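Local coordinates for protein escrt-iii (Sulfolobus solfataricus, PDB 2XVC) that serves as an ESCRT-III protein of archaeal cell division, with a winged-helix domain that binds a peptide and probably helps recruit the protein to membranes, at residues Ile10-Leu15 with Lys50-Ile55; Asp27-Ser32 with Val37-Val42. All blocks are in the same frame, centred on the assembly; numbering follows the deposited sequence.

Interaction 1: residues Ile10-Leu15 with Lys50-Ile55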
loop_
_atom_site.group_PDB
_atom_site.type_symbol
_atom_site.label_atom_id
_atom_site.label_comp_id
_atom_site.label_asym_id
_atom_site.label_seq_id
_atom_site.Cartn_x
_atom_site.Cartn_y
_atom_site.Cartn_z
ATOM N N ILE A 10 8.202 4.972 4.316
ATOM C CA ILE A 10 6.952 5.578 4.755
ATOM C C ILE A 10 6.327 4.739 5.870
ATOM O O ILE A 10 6.704 3.584 6.071
ATOM C CB ILE A 10 5.950 5.785 3.584
ATOM C CG1 ILE A 10 5.666 4.463 2.861
ATOM C CG2 ILE A 10 6.452 6.881 2.616
ATOM C CD1 ILE A 10 4.439 4.515 1.966
ATOM N N THR A 11 5.382 5.330 6.597
ATOM C CA THR A 11 4.674 4.629 7.668
ATOM C C THR A 11 3.423 3.933 7.127
ATOM O O THR A 11 2.927 4.272 6.045
ATOM C CB THR A 11 4.237 5.603 8.776
ATOM O OG1 THR A 11 3.299 6.539 8.235
ATOM C CG2 THR A 11 5.446 6.362 9.357
ATOM N N GLU A 12 2.908 2.975 7.895
ATOM C CA GLU A 12 1.660 2.293 7.565
ATOM C C GLU A 12 0.509 3.279 7.402
ATOM O O GLU A 12 -0.327 3.123 6.508
ATOM C CB GLU A 12 1.312 1.267 8.641
ATOM C CG GLU A 12 2.314 0.132 8.753
ATOM C CD GLU A 12 2.030 -0.800 9.920
ATOM O OE1 GLU A 12 0.868 -0.847 10.387
ATOM O OE2 GLU A 12 2.975 -1.495 10.363
ATOM N N ARG A 13 0.486 4.291 8.273
ATOM C CA ARG A 13 -0.537 5.334 8.272
ATOM C C ARG A 13 -0.503 6.140 6.975
ATOM O O ARG A 13 -1.550 6.431 6.393
ATOM C CB ARG A 13 -0.362 6.260 9.489
ATOM C CG ARG A 13 -1.489 7.276 9.687
ATOM C CD ARG A 13 -2.731 6.610 10.270
ATOM N NE ARG A 13 -3.966 7.178 9.728
ATOM C CZ ARG A 13 -5.167 6.609 9.827
ATOM N NH1 ARG A 13 -5.314 5.444 10.452
ATOM N NH2 ARG A 13 -6.231 7.205 9.298
ATOM N N GLU A 14 0.705 6.493 6.535
ATOM C CA GLU A 14 0.895 7.191 5.265
ATOM C C GLU A 14 0.380 6.367 4.087
ATOM O O GLU A 14 -0.335 6.887 3.227
ATOM C CB GLU A 14 2.366 7.561 5.058
ATOM C CG GLU A 14 2.789 8.806 5.828
ATOM C CD GLU A 14 4.288 9.044 5.796
ATOM O OE1 GLU A 14 5.064 8.093 6.049
ATOM O OE2 GLU A 14 4.689 10.193 5.516
ATOM N N LEU A 15 0.720 5.081 4.060
ATOM C CA LEU A 15 0.243 4.218 2.982
ATOM C C LEU A 15 -1.283 4.106 2.991
ATOM O O LEU A 15 -1.919 4.215 1.939
ATOM C CB LEU A 15 0.904 2.838 3.017
ATOM C CG LEU A 15 0.514 1.918 1.849
ATOM C CD1 LEU A 15 0.871 2.549 0.512
ATOM C CD2 LEU A 15 1.156 0.551 1.987
ATOM N N LYS A 50 -3.042 -5.396 6.422
ATOM C CA LYS A 50 -3.948 -6.523 6.254
ATOM C C LYS A 50 -4.075 -7.330 7.546
ATOM O O LYS A 50 -5.184 -7.656 7.973
ATOM C CB LYS A 50 -3.473 -7.422 5.110
ATOM C CG LYS A 50 -4.474 -8.492 4.702
ATOM C CD LYS A 50 -3.924 -9.401 3.606
ATOM C CE LYS A 50 -3.096 -10.536 4.191
ATOM N NZ LYS A 50 -2.720 -11.533 3.146
ATOM N N ASN A 51 -2.938 -7.628 8.173
ATOM C CA ASN A 51 -2.913 -8.422 9.403
ATOM C C ASN A 51 -3.503 -7.700 10.617
ATOM O O ASN A 51 -3.959 -8.345 11.555
ATOM C CB ASN A 51 -1.501 -8.953 9.691
ATOM C CG ASN A 51 -1.012 -9.942 8.627
ATOM O OD1 ASN A 51 -1.808 -10.613 7.960
ATOM N ND2 ASN A 51 0.304 -10.030 8.466
ATOM N N LYS A 52 -3.523 -6.369 10.582
ATOM C CA LYS A 52 -4.225 -5.577 11.595
ATOM C C LYS A 52 -5.717 -5.420 11.295
ATOM O O LYS A 52 -6.435 -4.741 12.035
ATOM C CB LYS A 52 -3.578 -4.199 11.751
ATOM C CG LYS A 52 -2.217 -4.233 12.413
ATOM C CD LYS A 52 -1.604 -2.849 12.454
ATOM C CE LYS A 52 -0.138 -2.940 12.824
ATOM N NZ LYS A 52 0.440 -1.594 13.027
ATOM N N GLY A 53 -6.176 -6.046 10.209
ATOM C CA GLY A 53 -7.570 -5.964 9.770
ATOM C C GLY A 53 -8.019 -4.578 9.326
ATOM O O GLY A 53 -9.209 -4.263 9.370
ATOM N N LEU A 54 -7.068 -3.750 8.898
ATOM C CA LEU A 54 -7.365 -2.379 8.486
ATOM C C LEU A 54 -7.772 -2.272 7.012
ATOM O O LEU A 54 -8.501 -1.352 6.630
ATOM C CB LEU A 54 -6.178 -1.458 8.784
ATOM C CG LEU A 54 -5.886 -1.167 10.263
ATOM C CD1 LEU A 54 -4.577 -0.407 10.420
ATOM C CD2 LEU A 54 -7.036 -0.398 10.917
ATOM N N ILE A 55 -7.298 -3.213 6.196
ATOM C CA ILE A 55 -7.623 -3.252 4.767
ATOM C C ILE A 55 -8.084 -4.642 4.331
ATOM O O ILE A 55 -7.696 -5.641 4.931
ATOM C CB ILE A 55 -6.430 -2.796 3.879
ATOM C CG1 ILE A 55 -5.231 -3.749 4.006
ATOM C CG2 ILE A 55 -6.023 -1.358 4.218
ATOM C CD1 ILE A 55 -4.097 -3.465 3.014
#
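E12 and K52 start out with the same first torsion: in each, CG lies opposite the carbonyl carbon and beside the backbone N (chi1 -64° for E12, -71° for K52), and each chain runs on extended, so two long arms reach across a gap that the backbones leave wide, with the CA atoms of E12 and L54 10.2 Å apart. The arms cross at about a right angle and meet at their polar ends. NZ of K52 gives a hydrogen bond of 2.8 Å to OE1 of E12, part of a salt bridge. The ammonium comes in on the syn side of that oxygen, 23° out of the carboxylate plane, while OE2 of E12 stays 3.7 Å from the same NZ. The CE of K52 also comes close, 3.4 Å from OE1 of E12. With K52 exposed, this is a surface tie covering little area, although the E12 side chain also rests on L45 and A48 of helix 39-51.

Both partners sit at helix ends. T11 caps helix 12-21: its OG1 accepts from E14 N at 3.1 Å, and E14 OE1 takes T11 N at 2.8 Å through its anti lone pair, completing a capping box. A carboxylate in the first turn and a lysine just past the last turn of helix 39-51 are both likely to be favoured by the helix dipoles. Beyond K52 the chain turns at G53, whose positive phi and 2.9 Å bond from its N to K50 O belong to a Schellman motif, and I55 then enters the strand that pairs, in parallel, with the bound peptide, a separate chain. Just before strand 55-58, the bridge thus links the first helix of a winged-helix fold to the end of its third.

Interaction 2: residues Asp27-Ser32 with Val37-Val42. With CD (cadmium ion), chain C.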
loop_
_atom_site.group_PDB
_atom_site.type_symbol
_atom_site.label_atom_id
_atom_site.label_comp_id
_atom_site.label_asym_id
_atom_site.label_seq_id
_atom_site.Cartn_x
_atom_site.Cartn_y
_atom_site.Cartn_z
ATOM N N ASP A 27 -1.218 0.743 -7.250
ATOM C CA ASP A 27 -0.400 0.108 -8.271
ATOM C C ASP A 27 1.011 0.092 -7.708
ATOM O O ASP A 27 1.685 1.121 -7.684
ATOM C CB ASP A 27 -0.506 0.915 -9.576
ATOM C CG ASP A 27 0.395 0.390 -10.689
ATOM O OD1 ASP A 27 1.399 -0.296 -10.420
ATOM O OD2 ASP A 27 0.093 0.693 -11.861
ATOM N N ILE A 28 1.451 -1.069 -7.226
ATOM C CA ILE A 28 2.723 -1.154 -6.523
ATOM C C ILE A 28 3.884 -0.690 -7.404
ATOM O O ILE A 28 4.762 0.042 -6.940
ATOM C CB ILE A 28 2.984 -2.551 -5.929
ATOM C CG1 ILE A 28 1.920 -2.877 -4.869
ATOM C CG2 ILE A 28 4.374 -2.616 -5.311
ATOM C CD1 ILE A 28 2.182 -4.151 -4.070
ATOM N N GLU A 29 3.862 -1.085 -8.675
ATOM C CA GLU A 29 4.889 -0.653 -9.631
ATOM C C GLU A 29 4.938 0.877 -9.731
ATOM O O GLU A 29 5.989 1.481 -9.518
ATOM C CB GLU A 29 4.641 -1.289 -11.010
ATOM C CG GLU A 29 5.793 -1.140 -12.019
ATOM C CD GLU A 29 7.074 -1.861 -11.589
ATOM O OE1 GLU A 29 6.992 -2.907 -10.899
ATOM O OE2 GLU A 29 8.174 -1.380 -11.947
ATOM N N HIS A 30 3.796 1.489 -10.042
ATOM C CA HIS A 30 3.662 2.943 -10.129
ATOM C C HIS A 30 4.064 3.634 -8.817
ATOM O O HIS A 30 4.856 4.578 -8.831
ATOM C CB HIS A 30 2.226 3.308 -10.526
ATOM C CG HIS A 30 1.948 4.780 -10.561
ATOM N ND1 HIS A 30 2.306 5.580 -11.625
ATOM C CD2 HIS A 30 1.328 5.594 -9.671
ATOM C CE1 HIS A 30 1.928 6.824 -11.386
ATOM N NE2 HIS A 30 1.334 6.860 -10.206
ATOM N N PHE A 31 3.539 3.145 -7.691
ATOM C CA PHE A 31 3.810 3.740 -6.381
ATOM C C PHE A 31 5.297 3.722 -6.041
ATOM O O PHE A 31 5.838 4.715 -5.555
ATOM C CB PHE A 31 3.006 3.040 -5.283
ATOM C CG PHE A 31 3.101 3.707 -3.938
ATOM C CD1 PHE A 31 4.098 3.348 -3.036
ATOM C CD2 PHE A 31 2.192 4.695 -3.577
ATOM C CE1 PHE A 31 4.197 3.968 -1.787
ATOM C CE2 PHE A 31 2.276 5.322 -2.330
ATOM C CZ PHE A 31 3.279 4.954 -1.435
ATOM N N SER A 32 5.947 2.588 -6.297
ATOM C CA SER A 32 7.373 2.442 -6.046
ATOM C C SER A 32 8.174 3.436 -6.889
ATOM O O SER A 32 9.112 4.056 -6.401
ATOM C CB SER A 32 7.825 1.018 -6.358
ATOM O OG SER A 32 9.220 0.886 -6.152
ATOM N N VAL A 37 9.720 4.184 -2.763
ATOM C CA VAL A 37 9.691 3.095 -1.781
ATOM C C VAL A 37 9.923 1.768 -2.508
ATOM O O VAL A 37 9.286 1.510 -3.526
ATOM C CB VAL A 37 8.323 3.045 -1.043
ATOM C CG1 VAL A 37 8.363 2.055 0.117
ATOM C CG2 VAL A 37 7.924 4.424 -0.537
ATOM N N GLU A 38 10.826 0.929 -1.994
ATOM C CA GLU A 38 11.062 -0.407 -2.575
ATOM C C GLU A 38 9.772 -1.207 -2.649
ATOM O O GLU A 38 8.959 -1.143 -1.730
ATOM C CB GLU A 38 12.075 -1.198 -1.743
ATOM C CG GLU A 38 13.465 -0.590 -1.680
ATOM C CD GLU A 38 13.961 -0.182 -3.040
ATOM O OE1 GLU A 38 13.978 -1.045 -3.947
ATOM O OE2 GLU A 38 14.323 1.005 -3.211
ATOM N N LYS A 39 9.590 -1.958 -3.735
ATOM C CA LYS A 39 8.385 -2.775 -3.916
ATOM C C LYS A 39 8.134 -3.704 -2.728
ATOM O O LYS A 39 6.999 -3.831 -2.273
ATOM C CB LYS A 39 8.439 -3.587 -5.221
ATOM C CG LYS A 39 8.242 -2.749 -6.486
ATOM C CD LYS A 39 7.974 -3.603 -7.742
ATOM C CE LYS A 39 6.595 -4.304 -7.681
ATOM N NZ LYS A 39 6.032 -4.672 -9.021
ATOM N N GLN A 40 9.191 -4.334 -2.219
ATOM C CA GLN A 40 9.053 -5.266 -1.094
ATOM C C GLN A 40 8.715 -4.548 0.214
ATOM O O GLN A 40 8.101 -5.135 1.102
ATOM C CB GLN A 40 10.286 -6.181 -0.945
ATOM C CG GLN A 40 11.588 -5.479 -0.545
ATOM C CD GLN A 40 12.404 -4.938 -1.733
ATOM O OE1 GLN A 40 11.945 -4.918 -2.892
ATOM N NE2 GLN A 40 13.629 -4.486 -1.438
ATOM N N GLU A 41 9.104 -3.278 0.321
ATOM C CA GLU A 41 8.708 -2.463 1.465
ATOM C C GLU A 41 7.216 -2.095 1.402
ATOM O O GLU A 41 6.536 -2.098 2.426
ATOM C CB GLU A 41 9.599 -1.221 1.604
ATOM C CG GLU A 41 9.218 -0.268 2.754
ATOM C CD GLU A 41 9.294 -0.907 4.144
ATOM O OE1 GLU A 41 10.057 -1.887 4.330
ATOM O OE2 GLU A 41 8.591 -0.415 5.060
ATOM N N VAL A 42 6.713 -1.800 0.203
ATOM C CA VAL A 42 5.277 -1.554 0.004
ATOM C C VAL A 42 4.475 -2.802 0.387
ATOM O O VAL A 42 3.491 -2.713 1.113
ATOM C CB VAL A 42 4.948 -1.118 -1.452
ATOM C CG1 VAL A 42 3.444 -0.947 -1.649
ATOM C CG2 VAL A 42 5.661 0.177 -1.794
HETATM CD CD CD C . 14.888 0.325 -5.907
HETATM O O HOH W 1 14.797 -1.355 -8.033
#
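S32 and V37 bring their CA atoms to 4.9 Å where the chain turns from helix 28-35 into helix 39-51, the helix-turn-helix unit of the winged-helix fold. At this turn S32 OG donates to V37 O over 2.7 Å, with a C=O...donor angle of 150° and the hydroxyl tilted 25° from the carbonyl plane. The bond ties helix 28-35 directly to the backbone leading into helix 39-51.

Behind it lies an apolar layer. V42 CG2 lies 3.7 Å from F31 CD1, approaching the ring obliquely. V37 CG2 meets F31 CE1 at 4.0 Å. V42 CG1 slides past I28 CG1 in the opposite direction, and Y18, edge-to-face, and Y35 also meet the F31 ring.

K39 runs from this apolar layer to the charged edge. Its CE lies 3.7 Å from I28 CG2, and a bend at chi3 (69°) carries NZ on to E29 OE1, 2.8 Å away, met nearly along the C-O axis in a salt bridge. NZ also hydrogen-bonds the backbone of the bound peptide, another chain. With a methionine here, E29 would probably be left without its charged mate, and the peptide would lose that hydrogen bond.

At the start of helix 28-35, D27 OD1 caps H30 N at 3.0 Å from above the carboxylate plane. E38, the N-cap residue of helix 39-51, turns away from this interface: its OE2 accepts from H7 N of the histidine tag, and its OE1 binds, at 2.6 Å, a cadmium ion that H6 of the tag and a water also bind.

From the N terminus, the chain enters interaction 1 at 10-15, runs through helix 12-21 and strand 25-27, and then reaches 27-32. Interaction 2 closes first, a short loop joining helix 28-35 to the start of helix 39-51 at 37-42. Interaction 1 closes last, when 50-55 at the far end of that same helix returns to the first helix, so the small loop is nested inside the large one. The two centres lie 14 Å apart, on opposite sides of the chain's centre. Between them I10 CD1 and L15 CD1 both pack on F31 CZ, joining helix 12-21 and the loop before it to helix 28-35, while strand 55-58 begins at the last residue of interaction 1.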